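Side-chain contacts in SAM-dependent methyltransferase (Thiobacillus denitrificans, PDB 5EPE), which probably catalyses methyl transfer and binds S-adenosyl-L-homocysteine, the product left when S-adenosyl-L-methionine gives up its methyl group: residues W114-V119 with I123-Q128; Q128-E131 with I135-M138; R39-G44 with A96-D101; G48-T53 with A108-S113; E169-F174 with Y179-M184. One frame throughout, in Å; residues are numbered along the deposited sequence.

All five contacts lie on or beside one mixed seven-stranded sheet of the Rossmann-like methyltransferase fold. Along the chain, contacts 3 and 4 interleave, tied by the neighbouring strands 39-43 and 104-110; contacts 1, 2 and 5 then follow in series. Contacts 1, 3 and 4 all touch S-adenosyl-L-homocysteine, and their centres lie about 10 to 14 Å apart. Contacts 1 and 2 share Gln-128, between helix 119-127 and strand 130-131. Contact 5, at the sheet edge formed by strand 179-186, is about 21 Å from contact 3 centre to centre, yet it still packs on contact 1. Ligand binding is thus gathered at the ends of parallel strands and the loops that follow, while contact 5 meets two neighbouring subunits and contact 2 touches one.

Contact 1: residues W114-V119 with I123-Q128; sequences WIAGGV and ITLLAQ. With SAH (S-adenosyl-L-homocysteine), chain B.
The first turn of helix 119-127 in the Rossmann-like methyltransferase fold sets Val-119 beside Ile-123, and the loop leading into it lines the adenine end of the S-adenosyl-L-homocysteine pocket. The backbone link is a helical i to i+4 bond: Ile-123 N donates to Val-119 O at 2.9 Å, with an N-H...O angle of 172°, so the bond is nearly straight. The two side chains run alongside each other and point the same way, Val-119 CG1 meeting Ile-123 CD1 at 3.8 Å. The valine branch that touches is the one anti to the backbone N (chi1 174°). Ile-123 places its own CG1 methylene 3.4 Å from Val-119 O, laying hydrocarbon against the bonded carbonyl.

Further along the helix, Leu-125 turns toward the loop instead. Its CD2 methyl bridges two residues there, lying 4.3 Å from Ile-115 CG2 and 4.3 Å from Ala-116 CB. Gly-117 and Gly-118 both have positive phi, and Gly-118 takes the N-cap position as the chain swings into the helix. Phe-174 of helix 167-177 packs on Val-119 and Ile-123. On the ligand side, Ile-115 CG1 approaches adenine atom C6 of the ligand at 3.6 Å. Trp-114 offers its indole edge, with C8 of the ligand near the ring plane and Trp-114 NE1 3.3 Å from ligand atom N7.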
# COMPACT_ATOMS: atom_id res chain seq x y z
N TRP A 114 -3.83 37.64 11.90
CA TRP A 114 -2.52 38.31 11.83
C TRP A 114 -2.52 39.69 12.52
O TRP A 114 -1.48 40.22 12.84
CB TRP A 114 -2.05 38.45 10.38
CG TRP A 114 -3.02 39.21 9.56
CD1 TRP A 114 -3.21 40.57 9.53
CD2 TRP A 114 -4.03 38.65 8.69
NE1 TRP A 114 -4.23 40.89 8.65
CE2 TRP A 114 -4.76 39.74 8.12
CE3 TRP A 114 -4.39 37.34 8.33
CZ2 TRP A 114 -5.82 39.56 7.23
CZ3 TRP A 114 -5.45 37.16 7.42
CH2 TRP A 114 -6.15 38.25 6.88
N ILE A 115 -3.70 40.27 12.72
CA ILE A 115 -3.89 41.49 13.49
C ILE A 115 -3.18 41.47 14.84
O ILE A 115 -2.63 42.48 15.28
CB ILE A 115 -5.43 41.71 13.58
CG1 ILE A 115 -5.87 42.52 12.37
CG2 ILE A 115 -5.93 42.24 14.88
CD1 ILE A 115 -7.34 42.41 12.09
N ALA A 116 -3.17 40.33 15.52
CA ALA A 116 -2.48 40.25 16.78
C ALA A 116 -1.48 39.15 16.72
O ALA A 116 -1.15 38.57 17.74
CB ALA A 116 -3.45 40.02 17.91
N GLY A 117 -0.96 38.89 15.53
CA GLY A 117 0.16 38.00 15.36
C GLY A 117 -0.17 36.56 15.50
O GLY A 117 0.70 35.78 15.86
N GLY A 118 -1.42 36.17 15.23
CA GLY A 118 -1.79 34.80 15.19
C GLY A 118 -2.99 34.51 16.06
O GLY A 118 -3.56 35.39 16.68
N VAL A 119 -3.40 33.26 16.05
CA VAL A 119 -4.60 32.81 16.74
C VAL A 119 -4.55 33.11 18.23
O VAL A 119 -5.40 33.81 18.74
CB VAL A 119 -4.84 31.33 16.51
CG1 VAL A 119 -6.00 30.83 17.37
CG2 VAL A 119 -5.13 31.08 15.02
N ILE A 123 -6.91 35.82 20.24
CA ILE A 123 -7.75 35.42 21.34
C ILE A 123 -7.46 36.29 22.58
O ILE A 123 -8.38 36.78 23.23
CB ILE A 123 -7.58 33.90 21.69
CG1 ILE A 123 -8.19 33.03 20.58
CG2 ILE A 123 -8.23 33.59 23.03
CD1 ILE A 123 -7.83 31.52 20.62
N THR A 124 -6.19 36.49 22.90
CA THR A 124 -5.82 37.31 24.05
C THR A 124 -6.32 38.74 23.87
O THR A 124 -6.82 39.33 24.85
CB THR A 124 -4.31 37.31 24.27
OG1 THR A 124 -3.96 35.95 24.45
CG2 THR A 124 -3.90 38.10 25.46
N LEU A 125 -6.22 39.29 22.65
CA LEU A 125 -6.72 40.64 22.41
C LEU A 125 -8.26 40.74 22.60
O LEU A 125 -8.75 41.66 23.27
CB LEU A 125 -6.37 41.11 21.01
CG LEU A 125 -6.88 42.49 20.57
CD1 LEU A 125 -6.26 43.61 21.37
CD2 LEU A 125 -6.56 42.67 19.11
N LEU A 126 -8.99 39.84 21.98
CA LEU A 126 -10.46 39.82 22.00
C LEU A 126 -10.96 39.65 23.44
O LEU A 126 -11.95 40.27 23.85
CB LEU A 126 -11.00 38.69 21.07
CG LEU A 126 -10.78 38.90 19.57
CD1 LEU A 126 -11.20 37.66 18.81
CD2 LEU A 126 -11.59 40.09 19.07
N ALA A 127 -10.29 38.79 24.19
CA ALA A 127 -10.59 38.60 25.63
C ALA A 127 -10.62 39.89 26.45
O ALA A 127 -11.37 39.99 27.41
CB ALA A 127 -9.60 37.62 26.23
N GLN A 128 -9.82 40.88 26.06
CA GLN A 128 -9.81 42.16 26.75
C GLN A 128 -11.10 42.95 26.60
O GLN A 128 -11.37 43.84 27.42
CB GLN A 128 -8.65 43.01 26.30
CG GLN A 128 -7.33 42.36 26.66
CD GLN A 128 -6.18 43.27 26.35
OE1 GLN A 128 -5.38 43.00 25.50
NE2 GLN A 128 -6.15 44.38 27.00
N SAH B . -14.52 38.93 8.57
CA SAH B . -14.77 39.41 7.16
CB SAH B . -13.46 39.72 6.46
CG SAH B . -12.44 38.57 6.32
SD SAH B . -11.14 38.93 5.16
C SAH B . -15.58 38.43 6.34
O SAH B . -15.63 37.23 6.68
OXT SAH B . -16.21 38.79 5.32
C5' SAH B . -9.83 39.75 6.11
C4' SAH B . -10.22 41.20 6.42
O4' SAH B . -9.25 41.78 7.32
C3' SAH B . -10.29 42.12 5.19
O3' SAH B . -11.59 42.72 5.16
C2' SAH B . -9.20 43.17 5.40
O2' SAH B . -9.59 44.47 4.98
C1' SAH B . -9.08 43.15 6.90
N9 SAH B . -7.84 43.61 7.54
C8 SAH B . -6.56 43.26 7.20
N7 SAH B . -5.69 43.78 8.03
C5 SAH B . -6.46 44.49 8.97
C6 SAH B . -6.13 45.28 10.10
N6 SAH B . -4.84 45.45 10.47
N1 SAH B . -7.12 45.84 10.83
C2 SAH B . -8.40 45.66 10.43
N3 SAH B . -8.82 44.95 9.36
C4 SAH B . -7.79 44.38 8.67

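Contact 2: residues Q128-E131 with I135-M138; sequences QSLE and IILM
Leu-130 carries its CG anti to the backbone N (chi1 -163°), while Ile-136 has CG1 anti to the carbonyl carbon (chi1 -66°); these choices direct the two branched chains into one another across the turn between strands 130-131 and 134-143. Strand 134-143 belongs to the central sheet of the Rossmann-like fold. The side chains meet at an oblique crossing, with Leu-130 CD2 lying 3.8 Å from Ile-136 CG1 and 4.1 Å from Ile-136 CD1. The other leucine methyl is used differently: it settles on the backbone of Ile-135, the residue before Ile-136, and Leu-130 CD1 is 3.7 Å from Ile-135 N. Ile-135 therefore takes part through its main chain, since its side chain leaves the backbone pointing away from segment 128-131.

The contact is made by van der Waals packing of Leu-130 on side chain and backbone, and the CA atoms of Leu-130 and Ile-135 are 7.5 Å apart. Backbone bonding is made to other strands: Ser-129 and Glu-131 pair with Val-104, Ile-135 with Asp-105 and Ala-107, and Ile-136 with Leu-245. The side chain of Ile-135 reaches Arg-205 of a second subunit, and Leu-126 of helix 119-127 packs on Ile-136. At the polar margin, Glu-131 OE1 forms a salt bridge to Arg-39 NH1. The tightest approach between the two segments is that of Leu-130 CD1 to Ile-135 O, at 3.4 Å.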
# COMPACT_ATOMS: atom_id res chain seq x y z
N GLN A 128 -9.82 40.88 26.06
CA GLN A 128 -9.81 42.16 26.75
C GLN A 128 -11.10 42.95 26.60
O GLN A 128 -11.37 43.84 27.42
CB GLN A 128 -8.65 43.01 26.30
CG GLN A 128 -7.33 42.36 26.66
CD GLN A 128 -6.18 43.27 26.35
OE1 GLN A 128 -5.38 43.00 25.50
NE2 GLN A 128 -6.15 44.38 27.00
N SER A 129 -11.86 42.66 25.54
CA SER A 129 -13.13 43.34 25.28
C SER A 129 -14.34 42.57 25.78
O SER A 129 -15.47 43.07 25.67
CB SER A 129 -13.29 43.62 23.78
OG SER A 129 -12.29 44.56 23.32
N LEU A 130 -14.12 41.39 26.33
CA LEU A 130 -15.19 40.43 26.53
C LEU A 130 -15.85 40.50 27.91
O LEU A 130 -15.19 40.54 28.91
CB LEU A 130 -14.69 39.00 26.31
CG LEU A 130 -15.76 37.95 26.08
CD1 LEU A 130 -16.44 38.08 24.72
CD2 LEU A 130 -15.13 36.57 26.26
N GLU A 131 -17.18 40.51 27.91
CA GLU A 131 -17.96 40.38 29.12
C GLU A 131 -17.70 38.96 29.74
O GLU A 131 -17.68 37.97 29.01
CB GLU A 131 -19.43 40.54 28.71
CG GLU A 131 -20.45 40.61 29.80
CD GLU A 131 -20.38 41.91 30.60
OE1 GLU A 131 -20.38 43.00 29.98
OE2 GLU A 131 -20.33 41.80 31.84
N ILE A 135 -18.56 35.01 24.54
CA ILE A 135 -17.99 34.07 23.58
C ILE A 135 -16.98 34.76 22.68
O ILE A 135 -17.24 35.88 22.20
CB ILE A 135 -19.11 33.47 22.72
CG1 ILE A 135 -19.96 32.53 23.60
CG2 ILE A 135 -18.58 32.71 21.51
CD1 ILE A 135 -21.28 32.08 22.98
N ILE A 136 -15.86 34.09 22.42
CA ILE A 136 -14.88 34.55 21.43
C ILE A 136 -15.09 33.69 20.16
O ILE A 136 -15.23 32.45 20.27
CB ILE A 136 -13.43 34.40 21.96
CG1 ILE A 136 -13.24 35.37 23.14
CG2 ILE A 136 -12.40 34.57 20.85
CD1 ILE A 136 -11.97 35.20 23.98
N LEU A 137 -15.10 34.36 19.01
CA LEU A 137 -15.25 33.71 17.68
C LEU A 137 -13.99 33.87 16.88
O LEU A 137 -13.52 34.99 16.70
CB LEU A 137 -16.36 34.33 16.85
CG LEU A 137 -17.77 34.25 17.26
CD1 LEU A 137 -18.65 34.77 16.11
CD2 LEU A 137 -18.15 32.81 17.57
N MSE A 138 -13.46 32.74 16.43
CA MSE A 138 -12.26 32.72 15.57
C MSE A 138 -12.59 31.97 14.30
O MSE A 138 -13.03 30.82 14.34
CB MSE A 138 -11.12 31.98 16.29
CG MSE A 138 -10.65 32.69 17.58
SE MSE A 138 -9.90 34.50 17.20
CE MSE A 138 -8.33 33.92 16.26

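Contact 3: residues R39-G44 with A96-D101; sequences RVLDLG and AGYVSD. With SAH (S-adenosyl-L-homocysteine), chain B.
Tyr-98 lies against two leucines, Leu-41 and Leu-43, that project from strand 39-43 in the parallel part of the mixed sheet. Leu-41 CD1 approaches Tyr-98 CE1 at 3.8 Å, and Leu-43 CD2 stands 4.1 Å from Tyr-98 CD1, so both methyls touch the same half of the ring, each at an oblique slant. The ring gets there because Tyr-98 CG is anti to the backbone N (chi1 -175°), reaching from the loop toward the strand. Two residues on, Leu-41 CD2 is 4.4 Å from Ser-100 CB, a looser touch.

The second shell helps hold the loop. Ser-100 OG is hydrogen-bonded to Glu-102 O, and Ser-100 N donates to Ser-129 OG. Ile-65 of strand 61-66 packs on both Leu-43 and Tyr-98, while Leu-125 and Leu-126 of helix 119-127 pack on Leu-43. At the end of the strand the chain turns at Gly-44, whose O accepts a hydrogen bond from the amino N of S-adenosyl-L-homocysteine at 2.8 Å.

Between strand and loop the fit depends on apolar shape, whereas directional bonds to Glu-102 and Ser-129 help hold the loop, and within these segments the Gly-44 carbonyl holds the ligand's amino group, alongside side chains such as Asp-66 and Asp-94 that bond the ligand too.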
# COMPACT_ATOMS: atom_id res chain seq x y z
N ARG A 39 -24.24 42.55 22.42
CA ARG A 39 -23.21 43.41 21.85
C ARG A 39 -22.11 42.54 21.21
O ARG A 39 -21.59 41.62 21.83
CB ARG A 39 -22.57 44.31 22.91
CG ARG A 39 -23.54 45.32 23.56
CD ARG A 39 -23.09 45.77 24.98
NE ARG A 39 -22.84 44.58 25.84
CZ ARG A 39 -22.40 44.59 27.10
NH1 ARG A 39 -22.19 43.41 27.71
NH2 ARG A 39 -22.15 45.75 27.76
N VAL A 40 -21.76 42.88 19.99
CA VAL A 40 -20.76 42.16 19.21
C VAL A 40 -19.67 43.13 18.76
O VAL A 40 -19.98 44.19 18.28
CB VAL A 40 -21.38 41.55 17.94
CG1 VAL A 40 -20.34 40.69 17.21
CG2 VAL A 40 -22.59 40.74 18.31
N LEU A 41 -18.43 42.73 18.93
CA LEU A 41 -17.26 43.40 18.34
C LEU A 41 -16.68 42.49 17.27
O LEU A 41 -16.48 41.27 17.52
CB LEU A 41 -16.19 43.63 19.39
CG LEU A 41 -14.86 44.25 18.91
CD1 LEU A 41 -15.06 45.69 18.42
CD2 LEU A 41 -13.84 44.20 20.02
N ASP A 42 -16.43 43.05 16.09
CA ASP A 42 -15.91 42.26 14.94
C ASP A 42 -14.64 42.95 14.44
O ASP A 42 -14.70 44.06 13.89
CB ASP A 42 -16.96 42.12 13.86
CG ASP A 42 -16.60 41.07 12.78
OD1 ASP A 42 -15.61 40.27 12.93
OD2 ASP A 42 -17.36 41.04 11.75
N LEU A 43 -13.49 42.34 14.67
CA LEU A 43 -12.21 42.89 14.18
C LEU A 43 -11.83 42.27 12.82
O LEU A 43 -11.61 41.06 12.71
CB LEU A 43 -11.10 42.61 15.17
CG LEU A 43 -11.34 43.16 16.57
CD1 LEU A 43 -10.10 43.00 17.43
CD2 LEU A 43 -11.74 44.64 16.53
N GLY A 44 -11.69 43.13 11.81
CA GLY A 44 -11.52 42.69 10.43
C GLY A 44 -12.85 42.30 9.85
O GLY A 44 -13.02 41.18 9.31
N ALA A 96 -5.44 46.31 15.11
CA ALA A 96 -4.39 45.87 16.02
C ALA A 96 -4.48 46.61 17.35
O ALA A 96 -4.63 47.83 17.38
CB ALA A 96 -3.02 46.11 15.38
N GLY A 97 -4.39 45.86 18.45
CA GLY A 97 -4.52 46.42 19.80
C GLY A 97 -5.88 47.03 20.15
O GLY A 97 -5.98 47.69 21.17
N TYR A 98 -6.91 46.80 19.34
CA TYR A 98 -8.21 47.41 19.59
C TYR A 98 -8.87 46.72 20.80
O TYR A 98 -9.09 45.49 20.82
CB TYR A 98 -9.15 47.38 18.36
CG TYR A 98 -10.45 48.16 18.63
CD1 TYR A 98 -11.49 47.59 19.40
CD2 TYR A 98 -10.62 49.48 18.16
CE1 TYR A 98 -12.65 48.29 19.66
CE2 TYR A 98 -11.79 50.19 18.44
CZ TYR A 98 -12.79 49.58 19.19
OH TYR A 98 -13.94 50.26 19.49
N VAL A 99 -9.19 47.54 21.80
CA VAL A 99 -9.95 47.11 22.96
C VAL A 99 -11.18 48.01 23.16
O VAL A 99 -11.09 49.24 23.20
CB VAL A 99 -9.08 47.12 24.21
CG1 VAL A 99 -9.90 46.63 25.42
CG2 VAL A 99 -7.83 46.25 24.00
N SER A 100 -12.33 47.37 23.31
CA SER A 100 -13.60 48.04 23.49
C SER A 100 -13.71 48.63 24.91
O SER A 100 -13.25 48.02 25.89
CB SER A 100 -14.74 47.06 23.26
OG SER A 100 -15.97 47.77 23.22
N ASP A 101 -14.31 49.82 25.00
CA ASP A 101 -14.64 50.42 26.30
C ASP A 101 -15.79 49.72 26.99
O ASP A 101 -15.64 49.32 28.13
CB ASP A 101 -14.99 51.88 26.13
CG ASP A 101 -13.78 52.72 25.82
OD1 ASP A 101 -12.79 52.64 26.59
OD2 ASP A 101 -13.83 53.48 24.81
N SAH B . -14.52 38.93 8.57
CA SAH B . -14.77 39.41 7.16
CB SAH B . -13.46 39.72 6.46
CG SAH B . -12.44 38.57 6.32
SD SAH B . -11.14 38.93 5.16
C SAH B . -15.58 38.43 6.34
O SAH B . -15.63 37.23 6.68
OXT SAH B . -16.21 38.79 5.32
C5' SAH B . -9.83 39.75 6.11
C4' SAH B . -10.22 41.20 6.42
O4' SAH B . -9.25 41.78 7.32
C3' SAH B . -10.29 42.12 5.19
O3' SAH B . -11.59 42.72 5.16
C2' SAH B . -9.20 43.17 5.40
O2' SAH B . -9.59 44.47 4.98
C1' SAH B . -9.08 43.15 6.90
N9 SAH B . -7.84 43.61 7.54
C8 SAH B . -6.56 43.26 7.20
N7 SAH B . -5.69 43.78 8.03
C5 SAH B . -6.46 44.49 8.97
C6 SAH B . -6.13 45.28 10.10
N6 SAH B . -4.84 45.45 10.47
N1 SAH B . -7.12 45.84 10.83
C2 SAH B . -8.40 45.66 10.43
N3 SAH B . -8.82 44.95 9.36
C4 SAH B . -7.79 44.38 8.67

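Contact 4: residues G48-T53 with A108-S113; sequences GEMLCT and ACVGAS. With SAH (S-adenosyl-L-homocysteine), chain B.
This is a small, buried helix-on-sheet contact near the centre of the chain: Met-50, from the first turn of helix 49-58, reaches Ala-108 and Val-110 near the end of strand 104-110. Met-50 is a selenomethionine in the crystal. Its CG is anti to the backbone N (chi1 -174°), which carries the chain out toward the sheet, and a bend at chi3 of 87° then turns the terminal methyl. As a result the two outer atoms find different partners: Met-50 CE rests 3.8 Å from Ala-108 CB, and Met-50 SE is 4.0 Å from Val-110 CG2. Asp-42 of strand 39-43 packs on both Met-50 and Ala-108, and Leu-25 of helix 22-31 also touches Met-50.

The helix start is well tied. Gly-48 occupies the N-cap position with positive phi. Glu-49 O receives two donors from opposite faces of its carbonyl plane, Thr-53 OG1 at 2.7 Å and Thr-53 N at 3.0 Å.

Beyond the packed methyls, the strand becomes ligand-binding. Val-110 O accepts from the amino N of S-adenosyl-L-homocysteine at 3.1 Å and also from Asn-18 ND2. Together with the carbonyl of Gly-44, it would probably favour a positively charged amino group there. Next, Ala-112 CB lies 3.7 Å from O4' of the ligand ribose. A strand, a glycine-rich turn between Gly-44 and Gly-48, a helix, and a neighbouring parallel strand whose end meets the ligand are the hallmarks of the Rossmann-like class I methyltransferase cofactor site.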
# COMPACT_ATOMS: atom_id res chain seq x y z
N GLY A 48 -19.08 43.79 6.36
CA GLY A 48 -20.03 43.91 7.45
C GLY A 48 -21.17 42.95 7.36
O GLY A 48 -22.17 43.14 8.04
N GLU A 49 -21.02 41.87 6.59
CA GLU A 49 -22.16 41.02 6.35
C GLU A 49 -22.61 40.32 7.65
O GLU A 49 -23.84 40.17 7.90
CB GLU A 49 -21.90 40.02 5.24
CG GLU A 49 -23.15 39.25 4.82
CD GLU A 49 -24.18 40.06 4.02
OE1 GLU A 49 -23.96 41.26 3.72
OE2 GLU A 49 -25.25 39.46 3.64
N MSE A 50 -21.65 39.89 8.45
CA MSE A 50 -21.98 39.22 9.70
C MSE A 50 -22.74 40.15 10.65
O MSE A 50 -23.81 39.81 11.09
CB MSE A 50 -20.67 38.74 10.37
CG MSE A 50 -21.07 37.92 11.58
SE MSE A 50 -19.37 37.12 12.31
CE MSE A 50 -18.85 38.54 13.43
N LEU A 51 -22.17 41.30 10.96
CA LEU A 51 -22.91 42.28 11.78
C LEU A 51 -24.26 42.70 11.21
O LEU A 51 -25.23 42.72 11.96
CB LEU A 51 -22.06 43.51 12.09
CG LEU A 51 -20.92 43.23 13.04
CD1 LEU A 51 -20.03 44.46 13.16
CD2 LEU A 51 -21.40 42.84 14.43
N CYS A 52 -24.35 43.01 9.91
CA CYS A 52 -25.61 43.49 9.34
C CYS A 52 -26.71 42.42 9.41
O CYS A 52 -27.84 42.74 9.79
CB CYS A 52 -25.45 43.97 7.91
SG CYS A 52 -24.45 45.48 7.84
N THR A 53 -26.40 41.20 9.03
CA THR A 53 -27.41 40.14 8.98
C THR A 53 -27.86 39.68 10.36
O THR A 53 -29.05 39.43 10.56
CB THR A 53 -26.98 38.93 8.15
OG1 THR A 53 -25.73 38.40 8.64
CG2 THR A 53 -26.84 39.31 6.68
N ALA A 108 -15.16 38.86 18.09
CA ALA A 108 -14.90 38.01 16.91
C ALA A 108 -13.74 38.51 16.09
O ALA A 108 -13.55 39.68 15.93
CB ALA A 108 -16.12 37.97 16.02
N CYS A 109 -12.96 37.58 15.56
CA CYS A 109 -12.04 37.87 14.48
C CYS A 109 -12.19 36.68 13.47
O CYS A 109 -11.71 35.57 13.71
CB CYS A 109 -10.61 37.98 14.97
SG CYS A 109 -9.43 38.41 13.64
N VAL A 110 -12.85 36.96 12.35
CA VAL A 110 -13.21 35.95 11.40
C VAL A 110 -12.28 36.03 10.19
O VAL A 110 -12.54 36.70 9.21
CB VAL A 110 -14.69 36.05 11.07
CG1 VAL A 110 -15.13 34.91 10.10
CG2 VAL A 110 -15.51 35.95 12.35
N GLY A 111 -11.17 35.35 10.31
CA GLY A 111 -10.15 35.25 9.25
C GLY A 111 -9.25 36.47 9.15
O GLY A 111 -8.95 36.93 8.04
N ALA A 112 -8.88 37.07 10.27
CA ALA A 112 -7.96 38.19 10.25
C ALA A 112 -7.00 38.15 11.43
O ALA A 112 -6.56 39.17 11.92
CB ALA A 112 -8.70 39.49 10.19
N SER A 113 -6.58 36.96 11.85
CA SER A 113 -5.85 36.83 13.13
C SER A 113 -4.37 37.32 13.08
O SER A 113 -3.74 37.40 14.11
CB SER A 113 -5.94 35.40 13.65
OG SER A 113 -5.44 34.47 12.68
N SAH B . -14.52 38.93 8.57
CA SAH B . -14.77 39.41 7.16
CB SAH B . -13.46 39.72 6.46
CG SAH B . -12.44 38.57 6.32
SD SAH B . -11.14 38.93 5.16
C SAH B . -15.58 38.43 6.34
O SAH B . -15.63 37.23 6.68
OXT SAH B . -16.21 38.79 5.32
C5' SAH B . -9.83 39.75 6.11
C4' SAH B . -10.22 41.20 6.42
O4' SAH B . -9.25 41.78 7.32
C3' SAH B . -10.29 42.12 5.19
O3' SAH B . -11.59 42.72 5.16
C2' SAH B . -9.20 43.17 5.40
O2' SAH B . -9.59 44.47 4.98
C1' SAH B . -9.08 43.15 6.90
N9 SAH B . -7.84 43.61 7.54
C8 SAH B . -6.56 43.26 7.20
N7 SAH B . -5.69 43.78 8.03
C5 SAH B . -6.46 44.49 8.97
C6 SAH B . -6.13 45.28 10.10
N6 SAH B . -4.84 45.45 10.47
N1 SAH B . -7.12 45.84 10.83
C2 SAH B . -8.40 45.66 10.43
N3 SAH B . -8.82 44.95 9.36
C4 SAH B . -7.79 44.38 8.67

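Contact 5: residues E169-F174 with Y179-M184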
# COMPACT_ATOMS: atom_id res chain seq x y z
N GLU A 169 -6.71 17.90 15.93
CA GLU A 169 -5.55 18.55 16.54
C GLU A 169 -5.79 20.07 16.64
O GLU A 169 -5.35 20.72 17.61
CB GLU A 169 -4.29 18.28 15.72
CG GLU A 169 -3.62 16.89 15.90
CD GLU A 169 -4.42 15.68 15.29
OE1 GLU A 169 -5.28 15.83 14.36
OE2 GLU A 169 -4.09 14.53 15.70
N PHE A 170 -6.51 20.61 15.68
CA PHE A 170 -6.84 22.04 15.72
C PHE A 170 -7.79 22.35 16.88
O PHE A 170 -7.56 23.27 17.66
CB PHE A 170 -7.43 22.53 14.37
CG PHE A 170 -7.48 24.05 14.27
CD1 PHE A 170 -6.37 24.81 14.57
CD2 PHE A 170 -8.65 24.70 13.90
CE1 PHE A 170 -6.38 26.18 14.50
CE2 PHE A 170 -8.66 26.07 13.80
CZ PHE A 170 -7.54 26.82 14.12
N LEU A 171 -8.85 21.56 17.01
CA LEU A 171 -9.71 21.65 18.18
C LEU A 171 -8.95 21.48 19.48
O LEU A 171 -9.16 22.26 20.43
CB LEU A 171 -10.87 20.66 18.09
CG LEU A 171 -11.88 20.96 16.98
CD1 LEU A 171 -12.75 19.73 16.77
CD2 LEU A 171 -12.69 22.17 17.38
N ALA A 172 -8.07 20.48 19.53
CA ALA A 172 -7.17 20.31 20.68
C ALA A 172 -6.35 21.55 20.96
O ALA A 172 -6.09 21.85 22.14
CB ALA A 172 -6.26 19.12 20.51
N SER A 173 -5.89 22.26 19.92
CA SER A 173 -5.08 23.44 20.17
C SER A 173 -5.84 24.53 20.95
O SER A 173 -5.24 25.20 21.84
CB SER A 173 -4.50 24.04 18.88
OG SER A 173 -5.47 24.63 18.03
N PHE A 174 -7.14 24.73 20.69
CA PHE A 174 -7.95 25.65 21.51
C PHE A 174 -8.07 25.19 22.97
O PHE A 174 -7.93 26.01 23.90
CB PHE A 174 -9.34 25.82 20.92
CG PHE A 174 -9.37 26.47 19.57
CD1 PHE A 174 -8.92 27.76 19.40
CD2 PHE A 174 -9.87 25.80 18.47
CE1 PHE A 174 -9.00 28.39 18.17
CE2 PHE A 174 -10.00 26.44 17.23
CZ PHE A 174 -9.54 27.72 17.08
N TYR A 179 -9.29 27.10 26.51
CA TYR A 179 -10.67 27.42 26.10
C TYR A 179 -11.46 26.17 25.85
O TYR A 179 -10.94 25.22 25.27
CB TYR A 179 -10.66 28.28 24.81
CG TYR A 179 -10.09 29.62 25.15
CD1 TYR A 179 -8.71 29.81 25.26
CD2 TYR A 179 -10.93 30.66 25.48
CE1 TYR A 179 -8.18 31.02 25.65
CE2 TYR A 179 -10.41 31.88 25.85
CZ TYR A 179 -9.05 32.06 25.94
OH TYR A 179 -8.60 33.31 26.31
N ASP A 180 -12.74 26.19 26.21
CA ASP A 180 -13.67 25.20 25.71
C ASP A 180 -14.14 25.67 24.32
O ASP A 180 -14.51 26.85 24.16
CB ASP A 180 -14.90 25.10 26.60
CG ASP A 180 -14.61 24.44 27.97
OD1 ASP A 180 -13.77 23.50 28.07
OD2 ASP A 180 -15.33 24.81 28.92
N VAL A 181 -14.18 24.74 23.36
CA VAL A 181 -14.88 24.96 22.14
C VAL A 181 -16.34 24.67 22.40
O VAL A 181 -16.72 23.50 22.70
CB VAL A 181 -14.36 24.08 20.96
CG1 VAL A 181 -15.20 24.26 19.71
CG2 VAL A 181 -12.87 24.38 20.70
N VAL A 182 -17.18 25.68 22.28
CA VAL A 182 -18.60 25.52 22.60
C VAL A 182 -19.54 25.45 21.42
O VAL A 182 -20.72 25.20 21.61
CB VAL A 182 -19.09 26.60 23.60
CG1 VAL A 182 -18.34 26.45 24.90
CG2 VAL A 182 -18.93 28.00 23.02
N GLU A 183 -19.03 25.78 20.23
CA GLU A 183 -19.79 25.66 19.00
C GLU A 183 -18.84 25.77 17.84
O GLU A 183 -17.73 26.28 17.97
CB GLU A 183 -20.92 26.69 18.91
CG GLU A 183 -22.34 26.10 19.12
CD GLU A 183 -22.88 25.29 17.93
OE1 GLU A 183 -24.09 24.91 17.90
OE2 GLU A 183 -22.11 25.06 16.95
N MSE A 184 -19.31 25.32 16.68
CA MSE A 184 -18.55 25.51 15.44
C MSE A 184 -19.41 25.32 14.24
O MSE A 184 -20.33 24.48 14.24
CB MSE A 184 -17.27 24.64 15.30
CG MSE A 184 -17.64 23.20 15.25
SE MSE A 184 -16.06 21.96 15.17
CE MSE A 184 -17.02 20.38 14.56
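Val-181 is the apolar centre where helix 167-177 packs on strand 179-186, the outermost strand of the Rossmann-like sheet at this end within the chain. The axes of segments 169-174 and 179-184 approach to 8.2 Å, with their directions 126° apart. Val-181 CG2 lies 3.8 Å from Phe-174 CB and 4.0 Å from Leu-171 CD2, the valine and leucine side chains crossing at about a right angle. The same leucine methyl, Leu-171 CD2, is 4.0 Å from Met-184 SE; Met-184, a selenomethionine, is extended beyond CG. One ring leans on another within the helix: Phe-174 CE2 sits 3.7 Å above the plane of the Phe-170 ring, toward its rim. Phe-243 of strand 238-247 meets both rings.

At the end of the contact near the connecting turn, Tyr-179 N donates to Phe-174 O at 3.1 Å (N-H...O 155°), from a position tilted off the carbonyl plane. Farther out lie the charges that join subunits: Asp-180 forms salt bridges with Arg-204 and Arg-220 of a second subunit, and Glu-183 OE2 with Arg-194 of that subunit. That same carboxylate oxygen also folds back on its own strand, where Met-184 N donates to the anti lone pair of Glu-183 OE2 at 2.8 Å.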